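Local coordinates for cellulose binding domain-containing protein (Clostridium clariflavum, PDB 4B96) that probably binds cellulose as the C-terminal family 3b carbohydrate-binding module of a longer membrane protein belonging to a biomass-sensing system, at residues F59-G63 / F90-I95; I21-I27 / V40-F46; K6-Y10 / N127-W133. All coordinates share one frame; numbering follows the deposited sequence. Where two conformers were deposited one is given.

Contact 1. Residues F59-G63 / F90-I95; sequences FYSLG and FEKGSI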
loop_
_atom_site.group_PDB
_atom_site.type_symbol
_atom_site.label_atom_id
_atom_site.label_comp_id
_atom_site.label_asym_id
_atom_site.label_seq_id
_atom_site.Cartn_x
_atom_site.Cartn_y
_atom_site.Cartn_z
ATOM N N PHE A 59 0.635 -13.857 -21.697
ATOM C CA PHE A 59 -0.230 -12.859 -22.324
ATOM C C PHE A 59 0.272 -11.501 -21.905
ATOM O O PHE A 59 0.520 -11.267 -20.709
ATOM C CB PHE A 59 -1.709 -13.041 -21.885
ATOM C CG PHE A 59 -2.651 -12.137 -22.625
ATOM C CD1 PHE A 59 -2.980 -12.385 -23.949
ATOM C CD2 PHE A 59 -3.181 -11.013 -22.010
ATOM C CE1 PHE A 59 -3.823 -11.536 -24.665
ATOM C CE2 PHE A 59 -4.041 -10.141 -22.726
ATOM C CZ PHE A 59 -4.357 -10.405 -24.049
ATOM N N TYR A 60 0.410 -10.590 -22.872
ATOM C CA TYR A 60 0.777 -9.199 -22.560
ATOM C C TYR A 60 -0.095 -8.325 -23.492
ATOM O O TYR A 60 0.092 -8.344 -24.695
ATOM C CB TYR A 60 2.280 -8.942 -22.835
ATOM C CG TYR A 60 2.747 -7.507 -22.632
ATOM C CD1 TYR A 60 2.146 -6.692 -21.647
ATOM C CD2 TYR A 60 3.760 -6.955 -23.446
ATOM C CE1 TYR A 60 2.567 -5.399 -21.415
ATOM C CE2 TYR A 60 4.191 -5.639 -23.229
ATOM C CZ TYR A 60 3.582 -4.862 -22.222
ATOM O OH TYR A 60 3.995 -3.564 -22.006
ATOM N N SER A 61 -1.054 -7.596 -22.956
ATOM C CA SER A 61 -1.982 -6.911 -23.838
ATOM C C SER A 61 -1.361 -5.739 -24.622
ATOM O O SER A 61 -1.976 -5.233 -25.535
ATOM C CB SER A 61 -3.207 -6.432 -23.049
ATOM O OG SER A 61 -2.804 -5.492 -22.042
ATOM N N LEU A 62 -0.132 -5.322 -24.287
ATOM C CA LEU A 62 0.433 -4.146 -24.928
ATOM C C LEU A 62 1.685 -4.428 -25.744
ATOM O O LEU A 62 2.371 -3.514 -26.196
ATOM C CB LEU A 62 0.750 -3.095 -23.856
ATOM C CG LEU A 62 -0.485 -2.645 -23.063
ATOM C CD1 LEU A 62 0.016 -1.770 -21.950
ATOM C CD2 LEU A 62 -1.485 -1.890 -23.923
ATOM N N GLY A 63 2.038 -5.677 -25.926
ATOM C CA GLY A 63 3.178 -5.908 -26.781
ATOM C C GLY A 63 3.465 -7.377 -26.875
ATOM O O GLY A 63 2.567 -8.213 -26.748
ATOM N N PHE A 90 9.469 -4.172 -18.164
ATOM C CA PHE A 90 8.968 -4.051 -19.539
ATOM C C PHE A 90 9.957 -3.324 -20.361
ATOM O O PHE A 90 10.401 -2.252 -19.948
ATOM C CB PHE A 90 7.671 -3.238 -19.529
ATOM C CG PHE A 90 6.643 -3.865 -18.675
ATOM C CD1 PHE A 90 6.596 -3.579 -17.289
ATOM C CD2 PHE A 90 5.775 -4.805 -19.215
ATOM C CE1 PHE A 90 5.653 -4.200 -16.439
ATOM C CE2 PHE A 90 4.821 -5.446 -18.374
ATOM C CZ PHE A 90 4.746 -5.110 -16.983
ATOM N N GLU A 91 10.241 -3.836 -21.557
ATOM C CA GLU A 91 11.125 -3.141 -22.487
ATOM C C GLU A 91 10.344 -2.142 -23.281
ATOM O O GLU A 91 10.919 -1.254 -23.893
ATOM C CB GLU A 91 11.744 -4.131 -23.484
ATOM C CG GLU A 91 12.552 -5.232 -22.835
ATOM C CD GLU A 91 13.982 -4.829 -22.539
ATOM O OE1 GLU A 91 14.232 -3.607 -22.391
ATOM O OE2 GLU A 91 14.860 -5.733 -22.468
ATOM N N LYS A 92 9.031 -2.319 -23.328
ATOM C CA LYS A 92 8.169 -1.473 -24.150
ATOM C C LYS A 92 6.740 -1.567 -23.639
ATOM O O LYS A 92 6.334 -2.607 -23.092
ATOM C CB LYS A 92 8.196 -1.943 -25.624
ATOM C CG LYS A 92 7.551 -0.949 -26.542
ATOM C CD LYS A 92 6.764 -1.607 -27.695
ATOM C CE LYS A 92 5.485 -2.275 -27.164
ATOM N NZ LYS A 92 4.468 -2.381 -28.225
ATOM N N GLY A 93 5.949 -0.508 -23.824
ATOM C CA GLY A 93 4.566 -0.552 -23.354
ATOM C C GLY A 93 4.144 0.775 -22.777
ATOM O O GLY A 93 4.900 1.416 -22.030
ATOM N N SER A 94 2.942 1.228 -23.139
ATOM C CA SER A 94 2.488 2.516 -22.660
ATOM C C SER A 94 1.004 2.360 -22.318
ATOM O O SER A 94 0.212 2.002 -23.192
ATOM C CB SER A 94 2.705 3.537 -23.783
ATOM O OG SER A 94 2.318 4.826 -23.356
ATOM N N ILE A 95 0.600 2.570 -21.057
ATOM C CA ILE A 95 -0.810 2.350 -20.749
ATOM C C ILE A 95 -1.608 3.616 -20.957
ATOM O O ILE A 95 -1.342 4.600 -20.307
ATOM C CB ILE A 95 -1.062 1.908 -19.292
ATOM C CG1 ILE A 95 -0.053 0.834 -18.859
ATOM C CG2 ILE A 95 -2.525 1.400 -19.132
ATOM C CD1 ILE A 95 -0.310 0.303 -17.389
#
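Y60 OH donates to K92 O across 2.8 Å, in the plane of that carbonyl and on one of its lone pairs. This bond lies at one end of the CBM3 beta sandwich, where a type I turn from Y60 to G63 follows strand 53-60 and meets the loop that leads into strand 94-95. A second bond runs the other way: K92 NZ reaches L62 O at 3.1 Å, also in the carbonyl plane, because the lysine chain bends at both chi2 and chi3 (-143° and 71°). K92 thus meets the turn twice: its carbonyl takes the hydroxyl of the first residue, Y60, and its amine bonds the carbonyl of the third, L62. The Y60 ring lies obliquely to F90, planes at 36°, with CZ 3.7 Å from F90 CD2. Beyond the bonds, L62 CD1 meets I95 CG1 at 4.0 Å, the two side chains crossing at about a right angle. In the second shell, L37 and V69 pack against both Y60 and F90, while the E65 carboxylate accepts the backbone N-H of Y60 and S61 OG binds W102 N. The backbone angles of G93 suit glycine, and its CA lies 3.3 Å from Y60 OH.

Contact 2. Residues I21-I27 / V40-F46; sequences IRWDFVI and VKVRYYF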
loop_
_atom_site.group_PDB
_atom_site.type_symbol
_atom_site.label_atom_id
_atom_site.label_comp_id
_atom_site.label_asym_id
_atom_site.label_seq_id
_atom_site.Cartn_x
_atom_site.Cartn_y
_atom_site.Cartn_z
ATOM N N ILE A 21 3.791 -21.073 -10.085
ATOM C CA ILE A 21 3.211 -19.973 -9.378
ATOM C C ILE A 21 2.705 -18.986 -10.443
ATOM O O ILE A 21 3.453 -18.655 -11.373
ATOM C CB ILE A 21 4.267 -19.299 -8.463
ATOM C CG1 ILE A 21 4.493 -20.198 -7.223
ATOM C CG2 ILE A 21 3.753 -17.867 -8.016
ATOM C CD1 ILE A 21 5.684 -19.686 -6.328
ATOM N N ARG A 22 1.441 -18.559 -10.362
ATOM C CA ARG A 22 0.934 -17.596 -11.366
ATOM C C ARG A 22 0.963 -16.199 -10.812
ATOM O O ARG A 22 0.323 -15.914 -9.781
ATOM C CB ARG A 22 -0.475 -17.983 -11.827
ATOM C CG ARG A 22 -0.435 -19.342 -12.529
ATOM C CD ARG A 22 0.199 -19.195 -13.963
ATOM N NE ARG A 22 -0.551 -18.286 -14.838
ATOM C CZ ARG A 22 -1.594 -18.659 -15.555
ATOM N NH1 ARG A 22 -2.004 -19.922 -15.514
ATOM N NH2 ARG A 22 -2.251 -17.764 -16.296
ATOM N N TRP A 23 1.753 -15.335 -11.429
ATOM C CA TRP A 23 1.849 -13.965 -10.925
ATOM C C TRP A 23 0.902 -12.989 -11.648
ATOM O O TRP A 23 1.021 -11.765 -11.476
ATOM C CB TRP A 23 3.291 -13.510 -11.011
ATOM C CG TRP A 23 3.989 -13.881 -12.355
ATOM C CD1 TRP A 23 4.824 -14.977 -12.610
ATOM C CD2 TRP A 23 3.882 -13.157 -13.582
ATOM N NE1 TRP A 23 5.260 -14.922 -13.929
ATOM C CE2 TRP A 23 4.673 -13.833 -14.546
ATOM C CE3 TRP A 23 3.188 -11.990 -13.963
ATOM C CZ2 TRP A 23 4.784 -13.376 -15.867
ATOM C CZ3 TRP A 23 3.300 -11.527 -15.264
ATOM C CH2 TRP A 23 4.103 -12.230 -16.216
ATOM N N ASP A 24 -0.017 -13.510 -12.468
ATOM C CA ASP A 24 -0.838 -12.655 -13.370
ATOM C C ASP A 24 -1.371 -11.377 -12.722
ATOM O O ASP A 24 -2.040 -11.425 -11.636
ATOM C CB ASP A 24 -2.107 -13.368 -13.790
ATOM C CG ASP A 24 -1.825 -14.661 -14.566
ATOM O OD1 ASP A 24 -0.655 -15.147 -14.547
ATOM O OD2 ASP A 24 -2.794 -15.163 -15.164
ATOM N N PHE A 25 -1.191 -10.267 -13.411
ATOM C CA PHE A 25 -1.689 -9.003 -12.890
ATOM C C PHE A 25 -2.237 -8.111 -13.983
ATOM O O PHE A 25 -1.958 -8.316 -15.191
ATOM C CB PHE A 25 -0.616 -8.269 -12.089
ATOM C CG PHE A 25 0.631 -7.931 -12.875
ATOM C CD1 PHE A 25 0.715 -6.723 -13.585
ATOM C CD2 PHE A 25 1.768 -8.776 -12.814
ATOM C CE1 PHE A 25 1.873 -6.379 -14.292
ATOM C CE2 PHE A 25 2.951 -8.429 -13.495
ATOM C CZ PHE A 25 2.984 -7.243 -14.277
ATOM N N VAL A 26 -3.039 -7.147 -13.536
ATOM C CA VAL A 26 -3.522 -6.084 -14.397
ATOM C C VAL A 26 -3.125 -4.767 -13.737
ATOM O O VAL A 26 -3.403 -4.533 -12.567
ATOM C CB VAL A 26 -5.064 -6.113 -14.509
ATOM C CG1 VAL A 26 -5.565 -4.965 -15.437
ATOM C CG2 VAL A 26 -5.523 -7.481 -15.028
ATOM N N ILE A 27 -2.407 -3.927 -14.456
ATOM C CA ILE A 27 -2.152 -2.591 -13.936
ATOM C C ILE A 27 -3.165 -1.719 -14.595
ATOM O O ILE A 27 -3.215 -1.665 -15.827
ATOM C CB ILE A 27 -0.814 -2.036 -14.372
ATOM C CG1 ILE A 27 0.341 -2.898 -13.881
ATOM C CG2 ILE A 27 -0.651 -0.554 -13.906
ATOM C CD1 ILE A 27 1.630 -2.429 -14.440
ATOM N N VAL A 40 8.470 1.005 -14.961
ATOM C CA VAL A 40 7.634 0.316 -14.008
ATOM C C VAL A 40 8.165 -1.047 -13.660
ATOM O O VAL A 40 8.527 -1.814 -14.531
ATOM C CB VAL A 40 6.196 0.178 -14.565
ATOM C CG1 VAL A 40 5.339 -0.768 -13.730
ATOM C CG2 VAL A 40 5.558 1.575 -14.657
ATOM N N LYS A 41 8.240 -1.352 -12.366
ATOM C CA LYS A 41 8.574 -2.707 -11.906
ATOM C C LYS A 41 7.405 -3.252 -11.087
ATOM O O LYS A 41 6.770 -2.508 -10.282
ATOM C CB LYS A 41 9.783 -2.598 -10.944
ATOM C CG LYS A 41 11.049 -2.249 -11.632
ATOM C CD LYS A 41 12.163 -1.906 -10.654
ATOM C CE LYS A 41 13.368 -1.331 -11.470
ATOM N NZ LYS A 41 14.647 -1.241 -10.674
ATOM N N VAL A 42 7.158 -4.550 -11.193
ATOM C CA VAL A 42 6.115 -5.169 -10.396
ATOM C C VAL A 42 6.752 -6.349 -9.668
ATOM O O VAL A 42 7.536 -7.103 -10.293
ATOM C CB VAL A 42 4.962 -5.660 -11.307
ATOM C CG1 VAL A 42 3.805 -6.307 -10.505
ATOM C CG2 VAL A 42 4.406 -4.489 -12.134
ATOM N N ARG A 43 6.437 -6.517 -8.360
ATOM C CA ARG A 43 7.053 -7.606 -7.599
ATOM C C ARG A 43 6.052 -8.577 -7.038
ATOM O O ARG A 43 5.051 -8.148 -6.476
ATOM C CB ARG A 43 7.893 -7.060 -6.437
ATOM C CG ARG A 43 9.158 -6.331 -6.961
ATOM C CD ARG A 43 9.950 -5.720 -5.810
ATOM N NE ARG A 43 11.018 -4.937 -6.431
ATOM C CZ ARG A 43 11.890 -4.175 -5.779
ATOM N NH1 ARG A 43 11.831 -4.065 -4.472
ATOM N NH2 ARG A 43 12.818 -3.509 -6.454
ATOM N N TYR A 44 6.357 -9.872 -7.168
ATOM C CA TYR A 44 5.592 -10.957 -6.560
ATOM C C TYR A 44 6.523 -11.594 -5.521
ATOM O O TYR A 44 7.598 -12.115 -5.859
ATOM C CB TYR A 44 5.201 -11.973 -7.627
ATOM C CG TYR A 44 4.284 -13.073 -7.068
ATOM C CD1 TYR A 44 4.818 -14.145 -6.324
ATOM C CD2 TYR A 44 2.885 -13.009 -7.250
ATOM C CE1 TYR A 44 3.959 -15.130 -5.781
ATOM C CE2 TYR A 44 2.003 -13.980 -6.717
ATOM C CZ TYR A 44 2.552 -15.046 -5.998
ATOM O OH TYR A 44 1.739 -15.999 -5.428
ATOM N N TYR A 45 6.151 -11.524 -4.260
ATOM C CA TYR A 45 7.009 -12.024 -3.179
ATOM C C TYR A 45 6.697 -13.450 -2.856
ATOM O O TYR A 45 5.517 -13.807 -2.658
ATOM C CB TYR A 45 6.766 -11.221 -1.924
ATOM C CG TYR A 45 7.142 -9.789 -2.151
ATOM C CD1 TYR A 45 8.446 -9.365 -1.901
ATOM C CD2 TYR A 45 6.195 -8.872 -2.596
ATOM C CE1 TYR A 45 8.818 -8.089 -2.130
ATOM C CE2 TYR A 45 6.551 -7.522 -2.792
ATOM C CZ TYR A 45 7.851 -7.158 -2.579
ATOM O OH TYR A 45 8.256 -5.870 -2.787
ATOM N N PHE A 46 7.746 -14.269 -2.758
ATOM C CA PHE A 46 7.561 -15.672 -2.419
ATOM C C PHE A 46 8.747 -16.209 -1.628
ATOM O O PHE A 46 9.839 -15.590 -1.562
ATOM C CB PHE A 46 7.277 -16.488 -3.679
ATOM C CG PHE A 46 8.448 -16.577 -4.623
ATOM C CD1 PHE A 46 8.757 -15.517 -5.516
ATOM C CD2 PHE A 46 9.244 -17.744 -4.665
ATOM C CE1 PHE A 46 9.832 -15.595 -6.419
ATOM C CE2 PHE A 46 10.336 -17.823 -5.584
ATOM C CZ PHE A 46 10.647 -16.758 -6.429
#
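D24 OD1 is gripped by two N-H groups, the backbone N of G105 and, at 3.2 Å, NE of R22, the residue whose carbonyl O lies obliquely to the Y44 ring, 4.0 Å from CE2. R22 NE comes from the syn side but 26° out of the carboxylate plane, and R22 NH2 closes the salt bridge through a weak bond to D24 OD2. This charged pair sits on the side of its strand turned from V40-F46; what faces that segment is apolar. I21 CG2 presses on the Y44 ring, 3.5 Å from CE1, while W23 CB touches the same ring at CD2, 3.8 Å away; both approach the same side of the ring, I21 from the strand and W23 from the break in it. The W23 indole itself leads off, roughly parallel to the F55 ring. Here the two sheets of the CBM3 beta sandwich lie face to face: the axes of 25-27 and 40-46 pass 10.4 Å apart, their directions 149° apart, and no hydrogen bond joins them. F25 carries the middle of the interface. Its CG sits between backbone N and carbonyl carbon (chi1 60°), which sends the ring straight across to V42. There V42 CG1 stands over the ring centre, 3.9 Å from the F25 centroid, in a CH-pi contact, while V42 CG2 meets F25 CZ at 3.8 Å. M136 of strand 136-140 touches both F25 and Y44. Further along the strand, I27, in the conformer given, points CD1 at V40 CG1. At the other end I21 CD1 reaches F46 CD2 at 4.4 Å, and the F46 side chain touches D120, which binds the calcium ion together with K47, N116 and D119.

Contact 3. Residues K6-Y10 / N127-W133; sequences KLKHY and NSTFSYW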
loop_
_atom_site.group_PDB
_atom_site.type_symbol
_atom_site.label_atom_id
_atom_site.label_comp_id
_atom_site.label_asym_id
_atom_site.label_seq_id
_atom_site.Cartn_x
_atom_site.Cartn_y
_atom_site.Cartn_z
ATOM N N LYS A 6 -3.452 1.313 -10.143
ATOM C CA LYS A 6 -3.858 0.290 -9.140
ATOM C C LYS A 6 -3.508 -1.054 -9.745
ATOM O O LYS A 6 -3.366 -1.163 -10.961
ATOM C CB LYS A 6 -5.364 0.332 -8.867
ATOM C CG LYS A 6 -5.835 1.730 -8.384
ATOM C CD LYS A 6 -7.309 1.638 -7.950
ATOM C CE LYS A 6 -7.794 2.955 -7.344
ATOM N NZ LYS A 6 -9.268 2.879 -7.139
ATOM N N LEU A 7 -3.354 -2.084 -8.916
ATOM C CA LEU A 7 -2.999 -3.393 -9.448
ATOM C C LEU A 7 -4.060 -4.432 -9.026
ATOM O O LEU A 7 -4.492 -4.458 -7.853
ATOM C CB LEU A 7 -1.629 -3.814 -8.872
ATOM C CG LEU A 7 -1.208 -5.239 -9.269
ATOM C CD1 LEU A 7 0.291 -5.375 -9.424
ATOM C CD2 LEU A 7 -1.642 -6.277 -8.220
ATOM N N LYS A 8 -4.422 -5.328 -9.945
ATOM C CA LYS A 8 -5.263 -6.481 -9.598
ATOM C C LYS A 8 -4.482 -7.741 -9.927
ATOM O O LYS A 8 -3.588 -7.701 -10.751
ATOM C CB LYS A 8 -6.545 -6.496 -10.458
ATOM C CG LYS A 8 -7.490 -5.311 -10.264
ATOM C CD LYS A 8 -8.779 -5.533 -11.130
ATOM C CE LYS A 8 -9.830 -4.488 -10.860
ATOM N NZ LYS A 8 -11.067 -4.774 -11.664
ATOM N N HIS A 9 -4.787 -8.846 -9.245
ATOM C CA HIS A 9 -4.026 -10.070 -9.433
ATOM C C HIS A 9 -5.022 -11.203 -9.426
ATOM O O HIS A 9 -6.085 -11.105 -8.761
ATOM C CB HIS A 9 -3.049 -10.225 -8.268
ATOM C CG HIS A 9 -2.458 -11.595 -8.114
ATOM N ND1 HIS A 9 -1.746 -12.229 -9.126
ATOM C CD2 HIS A 9 -2.414 -12.436 -7.035
ATOM C CE1 HIS A 9 -1.305 -13.402 -8.680
ATOM N NE2 HIS A 9 -1.703 -13.555 -7.419
ATOM N N TYR A 10 -4.693 -12.271 -10.143
ATOM C CA TYR A 10 -5.470 -13.480 -10.029
ATOM C C TYR A 10 -4.525 -14.627 -10.086
ATOM O O TYR A 10 -3.633 -14.685 -10.915
ATOM C CB TYR A 10 -6.521 -13.623 -11.173
ATOM C CG TYR A 10 -7.262 -14.943 -11.026
ATOM C CD1 TYR A 10 -7.860 -15.280 -9.795
ATOM C CD2 TYR A 10 -7.324 -15.879 -12.068
ATOM C CE1 TYR A 10 -8.509 -16.474 -9.603
ATOM C CE2 TYR A 10 -8.005 -17.093 -11.897
ATOM C CZ TYR A 10 -8.579 -17.387 -10.655
ATOM O OH TYR A 10 -9.242 -18.584 -10.432
ATOM N N ASN A 127 -10.420 -16.284 -4.154
ATOM C CA ASN A 127 -11.115 -15.393 -5.110
ATOM C C ASN A 127 -11.289 -16.104 -6.472
ATOM O O ASN A 127 -10.702 -17.155 -6.712
ATOM C CB ASN A 127 -10.398 -14.038 -5.283
ATOM C CG ASN A 127 -9.029 -14.200 -5.922
ATOM O OD1 ASN A 127 -8.439 -15.316 -5.840
ATOM N ND2 ASN A 127 -8.510 -13.116 -6.607
ATOM N N SER A 128 -12.149 -15.580 -7.333
ATOM C CA SER A 128 -12.417 -16.327 -8.548
ATOM C C SER A 128 -12.088 -15.529 -9.804
ATOM O O SER A 128 -12.273 -16.041 -10.914
ATOM C CB SER A 128 -13.858 -16.805 -8.580
ATOM O OG SER A 128 -14.713 -15.676 -8.656
ATOM N N THR A 129 -11.611 -14.295 -9.616
ATOM C CA THR A 129 -11.155 -13.485 -10.731
ATOM C C THR A 129 -10.218 -12.406 -10.232
ATOM O O THR A 129 -9.848 -12.413 -9.057
ATOM C CB THR A 129 -12.301 -12.824 -11.464
ATOM O OG1 THR A 129 -11.803 -12.263 -12.726
ATOM C CG2 THR A 129 -12.966 -11.771 -10.484
ATOM N N PHE A 130 -9.808 -11.509 -11.128
ATOM C CA PHE A 130 -8.767 -10.512 -10.788
ATOM C C PHE A 130 -9.351 -9.563 -9.728
ATOM O O PHE A 130 -10.487 -9.103 -9.892
ATOM C CB PHE A 130 -8.384 -9.715 -12.049
ATOM C CG PHE A 130 -7.469 -10.458 -12.940
ATOM C CD1 PHE A 130 -7.968 -11.306 -13.885
ATOM C CD2 PHE A 130 -6.093 -10.357 -12.763
ATOM C CE1 PHE A 130 -7.113 -12.061 -14.718
ATOM C CE2 PHE A 130 -5.208 -11.098 -13.599
ATOM C CZ PHE A 130 -5.737 -11.954 -14.564
ATOM N N SER A 131 -8.591 -9.274 -8.665
ATOM C CA SER A 131 -9.096 -8.457 -7.571
ATOM C C SER A 131 -7.978 -7.528 -7.205
ATOM O O SER A 131 -6.823 -7.921 -7.334
ATOM C CB SER A 131 -9.317 -9.363 -6.340
ATOM O OG SER A 131 -10.251 -10.344 -6.657
ATOM N N TYR A 132 -8.283 -6.324 -6.717
ATOM C CA TYR A 132 -7.192 -5.456 -6.168
ATOM C C TYR A 132 -6.403 -6.224 -5.121
ATOM O O TYR A 132 -6.985 -6.900 -4.278
ATOM C CB TYR A 132 -7.783 -4.202 -5.514
ATOM C CG TYR A 132 -8.396 -3.302 -6.592
ATOM C CD1 TYR A 132 -7.576 -2.813 -7.639
ATOM C CD2 TYR A 132 -9.763 -3.008 -6.607
ATOM C CE1 TYR A 132 -8.121 -2.012 -8.646
ATOM C CE2 TYR A 132 -10.326 -2.184 -7.625
ATOM C CZ TYR A 132 -9.479 -1.702 -8.632
ATOM O OH TYR A 132 -10.002 -0.942 -9.679
ATOM N N TRP A 133 -5.094 -6.158 -5.179
ATOM C CA TRP A 133 -4.351 -7.031 -4.312
ATOM C C TRP A 133 -3.179 -6.224 -3.809
ATOM O O TRP A 133 -2.287 -5.865 -4.589
ATOM C CB TRP A 133 -3.800 -8.159 -5.171
ATOM C CG TRP A 133 -3.048 -9.230 -4.370
ATOM C CD1 TRP A 133 -1.926 -9.883 -4.784
ATOM C CD2 TRP A 133 -3.412 -9.812 -3.082
ATOM N NE1 TRP A 133 -1.553 -10.833 -3.845
ATOM C CE2 TRP A 133 -2.440 -10.798 -2.789
ATOM C CE3 TRP A 133 -4.428 -9.554 -2.132
ATOM C CZ2 TRP A 133 -2.467 -11.555 -1.597
ATOM C CZ3 TRP A 133 -4.467 -10.299 -0.944
ATOM C CH2 TRP A 133 -3.476 -11.283 -0.677
#
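With chi1 at 178°, Y10 lays its ring along the loop 127-129, next to F130. Y10 CB stands above the centre of the F130 ring, 3.5 Å from its centroid, in a CH-pi contact, and the edge of the Y10 ring faces F130 in a T-shaped pair, planes at 60°. T129 CA covers one face of Y10. The backbones pair as antiparallel strands, placing 131-132 at the outer edge of a five-stranded sheet of the sandwich: H9 N bonds S131 O at 2.9 Å, S131 N returns to H9 O at 3.1 Å, and W133 N reaches L7 O at 3.2 Å. K8, extended beyond CG, slants across Y132 and sets CE over the ring face, 3.6 Å from CZ; its NZ adds at most a weak cation-pi attraction, while Y132 OH is bonded to E28. Inward, H9 and W133 point the same way, their rings near parallel but slid apart, with H9 CD2 3.4 Å from W133 CD1. H9 ND1 and W133 NE1 each find a backbone carbonyl, of D24 and S122, consistent with a proton on ND1 of H9, and the edge strand is held by its backbone bonds together with aromatic and aliphatic contacts.

In the fold
Contact 2 lies at the centre of the chain and joins the two sheets through largely apolar side chains, without a hydrogen bond across, whereas contacts 1 and 3 sit towards the periphery and add hydrogen bonds. In contact 3 these are backbone pairs within one sheet; in contact 1 side chains bond to loop carbonyls. Strands 5-9 and 20-29 are neighbours, so contacts 2 and 3 touch directly, and V26 N probably bonds K8 O. Contact 1 meets contact 2 by packing, F90 CZ lying 3.9 Å from F25 CZ. Contacts 1 and 3 remain about 7 Å apart at their nearest atoms, yet both reach the same five-stranded sheet.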